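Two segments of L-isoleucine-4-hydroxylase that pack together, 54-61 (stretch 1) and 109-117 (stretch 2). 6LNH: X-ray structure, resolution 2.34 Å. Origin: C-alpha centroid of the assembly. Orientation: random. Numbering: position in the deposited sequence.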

# COMPACT_ATOMS: atom_id res chain seq x y z
N LEU C 54 -15.20 -5.65 16.01
CA LEU C 54 -15.62 -4.50 16.80
C LEU C 54 -15.35 -4.71 18.28
O LEU C 54 -15.28 -3.73 19.03
N ASP C 55 -15.22 -5.96 18.73
CA ASP C 55 -14.94 -6.23 20.13
C ASP C 55 -13.55 -5.76 20.55
O ASP C 55 -13.32 -5.53 21.74
N TYR C 56 -12.62 -5.61 19.60
CA TYR C 56 -11.28 -5.17 19.96
C TYR C 56 -11.25 -3.72 20.41
O TYR C 56 -10.24 -3.28 20.98
N TYR C 57 -12.32 -2.96 20.17
CA TYR C 57 -12.44 -1.60 20.69
C TYR C 57 -12.87 -1.56 22.15
O TYR C 57 -13.02 -0.46 22.70
N ASN C 58 -13.11 -2.71 22.79
CA ASN C 58 -13.49 -2.77 24.19
C ASN C 58 -12.35 -3.20 25.11
O ASN C 58 -12.52 -3.15 26.34
N LEU C 59 -11.22 -3.62 24.56
CA LEU C 59 -10.07 -4.03 25.37
C LEU C 59 -9.49 -2.84 26.14
O LEU C 59 -9.42 -1.72 25.63
N GLU C 60 -9.08 -3.10 27.38
CA GLU C 60 -8.53 -2.07 28.25
C GLU C 60 -7.02 -1.95 28.09
O GLU C 60 -6.34 -2.91 27.75
N ASP C 61 -6.51 -0.76 28.38
CA ASP C 61 -5.09 -0.49 28.19
C ASP C 61 -4.27 -1.15 29.29
O ASP C 61 -4.69 -1.26 30.45
N PHE C 109 -5.18 -10.54 34.27
CA PHE C 109 -5.57 -10.22 32.88
C PHE C 109 -7.10 -10.24 32.74
O PHE C 109 -7.74 -11.11 33.36
N ASN C 110 -7.65 -9.31 31.96
CA ASN C 110 -9.11 -9.26 31.73
C ASN C 110 -9.51 -10.49 30.91
O ASN C 110 -8.72 -10.91 30.05
N SER C 111 -10.69 -11.04 31.17
CA SER C 111 -11.15 -12.25 30.44
C SER C 111 -11.84 -11.81 29.15
O SER C 111 -12.34 -10.67 29.11
N ILE C 112 -11.85 -12.67 28.13
CA ILE C 112 -12.50 -12.32 26.88
C ILE C 112 -14.01 -12.30 27.09
O ILE C 112 -14.57 -13.16 27.77
N ASN C 113 -14.66 -11.29 26.50
CA ASN C 113 -16.11 -11.16 26.63
C ASN C 113 -16.82 -12.42 26.13
O ASN C 113 -16.41 -13.03 25.14
N ASP C 114 -17.89 -12.80 26.83
CA ASP C 114 -18.67 -13.97 26.45
C ASP C 114 -19.21 -13.86 25.02
O ASP C 114 -19.26 -14.86 24.30
N SER C 115 -19.63 -12.66 24.61
CA SER C 115 -20.18 -12.50 23.27
C SER C 115 -19.15 -12.80 22.18
O SER C 115 -19.51 -13.26 21.10
N PHE C 116 -17.87 -12.55 22.46
CA PHE C 116 -16.81 -12.89 21.52
C PHE C 116 -16.54 -14.39 21.52
O PHE C 116 -16.32 -14.98 20.45
N LEU C 117 -16.58 -15.03 22.69
CA LEU C 117 -16.25 -16.46 22.75
C LEU C 117 -17.34 -17.33 22.14
O LEU C 117 -17.04 -18.38 21.57

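The contact between these two segments is small, burying 272 Å² in all, and it is organised around one buried acid. Leu54, at the start of stretch 1, lies out of reach of stretch 2.

Asp55 is the centre of the packing. Its CA-to-CB bond points toward stretch 2, and a t rotamer carries the carboxylate to the start of the helix at 114-117. There OD1 of Asp55 accepts a hydrogen bond from ND2 of Asn113 at 3.1 Å, with a favourable N-H...O angle of 153°. OD2 of Asp55 lies 3.5 Å from CB of Phe116 and takes a hydrogen bond from the O of water 1, 3.0 Å away; the same water O accepts from the backbone N of Asn113, also at 3.0 Å. A short, two-oxygen side chain thus engages both the amide side chain and, through water, the backbone of one residue. Asn113, an m rotamer, occupies the N-cap position, although its side chain makes no capping bond.

Tyr56 starts sideways, but its m rotamer brings the ring nearer, so that CE1 of Tyr56 meets CE2 of Phe116 at 3.8 Å. Phe116, a t rotamer whose CA-to-CB bond points toward stretch 1, supplies the apolar partner; the rings meet obliquely. The Tyr56 hydroxyl is hydrogen-bonded elsewhere in the structure, which satisfies its polar end.

Tyr57 takes no part. The CA-to-CB bond of Asn58, an m rotamer, points toward stretch 2 and sets CB of Asn58 4.3 Å from ND2 of Asn113, while ND2 of Asn58 gives a weak hydrogen bond to OD1 of Asp55 at 3.4 Å. Leu59 makes no contact. Glu60, exposed and poorly ordered, and Asn110 both have m chi1 and CA-to-CB bonds directed toward the other stretch; CB of Glu60 lies 3.7 Å from ND2 of Asn110, a van der Waals contact without the carboxylate. The CA-to-CB bond of Asp61 points away.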

# COMPACT_ATOMS: atom_id res chain seq x y z
CB LEU C 54 -17.10 -4.22 16.56
CG LEU C 54 -17.45 -3.51 15.26
CD1 LEU C 54 -18.96 -3.39 15.08
CD2 LEU C 54 -16.79 -2.14 15.20
CB ASP C 55 -15.09 -7.72 20.44
CG ASP C 55 -15.09 -8.00 21.93
OD1 ASP C 55 -15.86 -7.34 22.65
OD2 ASP C 55 -14.33 -8.88 22.38
CB TYR C 56 -10.32 -5.37 18.78
CG TYR C 56 -9.87 -6.81 18.62
CD1 TYR C 56 -10.74 -7.78 18.16
CD2 TYR C 56 -8.58 -7.20 18.97
CE1 TYR C 56 -10.34 -9.10 18.02
CE2 TYR C 56 -8.17 -8.51 18.83
CZ TYR C 56 -9.05 -9.46 18.36
OH TYR C 56 -8.65 -10.76 18.23
CB TYR C 57 -13.41 -0.79 19.83
CG TYR C 57 -12.94 -0.55 18.42
CD1 TYR C 57 -13.03 -1.54 17.45
CD2 TYR C 57 -12.39 0.67 18.05
CE1 TYR C 57 -12.60 -1.32 16.16
CE2 TYR C 57 -11.95 0.90 16.76
CZ TYR C 57 -12.06 -0.10 15.82
OH TYR C 57 -11.62 0.12 14.53
CB ASN C 58 -14.68 -3.73 24.37
CG ASN C 58 -15.95 -3.20 23.72
OD1 ASN C 58 -16.35 -2.06 23.94
ND2 ASN C 58 -16.58 -4.03 22.90
CB LEU C 59 -8.99 -4.65 24.48
CG LEU C 59 -9.46 -5.81 23.60
CD1 LEU C 59 -8.33 -6.30 22.71
CD2 LEU C 59 -10.02 -6.95 24.44
CB GLU C 60 -8.86 -2.36 29.72
CG GLU C 60 -10.33 -2.34 30.07
CD GLU C 60 -10.73 -1.02 30.71
OE1 GLU C 60 -10.03 -0.57 31.63
OE2 GLU C 60 -11.75 -0.44 30.28
CB ASP C 61 -4.81 1.02 28.15
CG ASP C 61 -3.51 1.35 27.45
OD1 ASP C 61 -2.78 0.41 27.07
OD2 ASP C 61 -3.20 2.55 27.28
CB PHE C 109 -4.96 -11.23 31.90
CG PHE C 109 -3.50 -11.00 31.59
CD1 PHE C 109 -3.11 -10.05 30.66
CD2 PHE C 109 -2.52 -11.74 32.23
CE1 PHE C 109 -1.77 -9.84 30.38
CE2 PHE C 109 -1.18 -11.53 31.95
CZ PHE C 109 -0.81 -10.58 31.02
CB ASN C 110 -9.53 -7.97 31.02
CG ASN C 110 -9.60 -6.78 31.95
OD1 ASN C 110 -9.97 -6.92 33.11
ND2 ASN C 110 -9.23 -5.61 31.46
CB SER C 111 -12.06 -13.09 31.29
OG SER C 111 -12.96 -12.27 32.02
CB ILE C 112 -12.10 -13.33 25.78
CG1 ILE C 112 -10.59 -13.25 25.52
CG2 ILE C 112 -12.87 -13.06 24.50
CD1 ILE C 112 -10.04 -14.43 24.75
CB ASN C 113 -16.60 -9.93 25.87
CG ASN C 113 -16.14 -8.64 26.51
OD1 ASN C 113 -15.89 -8.59 27.71
ND2 ASN C 113 -16.04 -7.58 25.72
CB ASP C 114 -19.81 -14.18 27.44
CG ASP C 114 -19.35 -14.80 28.74
OD1 ASP C 114 -18.51 -15.73 28.69
OD2 ASP C 114 -19.82 -14.36 29.80
CB SER C 115 -20.72 -11.08 23.10
OG SER C 115 -19.77 -10.12 23.51
CB PHE C 116 -15.54 -12.09 21.86
CG PHE C 116 -14.35 -12.39 20.97
CD1 PHE C 116 -13.64 -13.59 21.06
CD2 PHE C 116 -13.93 -11.46 20.04
CE1 PHE C 116 -12.55 -13.84 20.24
CE2 PHE C 116 -12.84 -11.70 19.21
CZ PHE C 116 -12.15 -12.89 19.31
CB LEU C 117 -16.02 -16.87 24.21
CG LEU C 117 -14.77 -16.42 24.95
CD1 LEU C 117 -14.91 -16.77 26.43
CD2 LEU C 117 -13.53 -17.07 24.37
O HOH W 1 -13.08 -9.20 25.10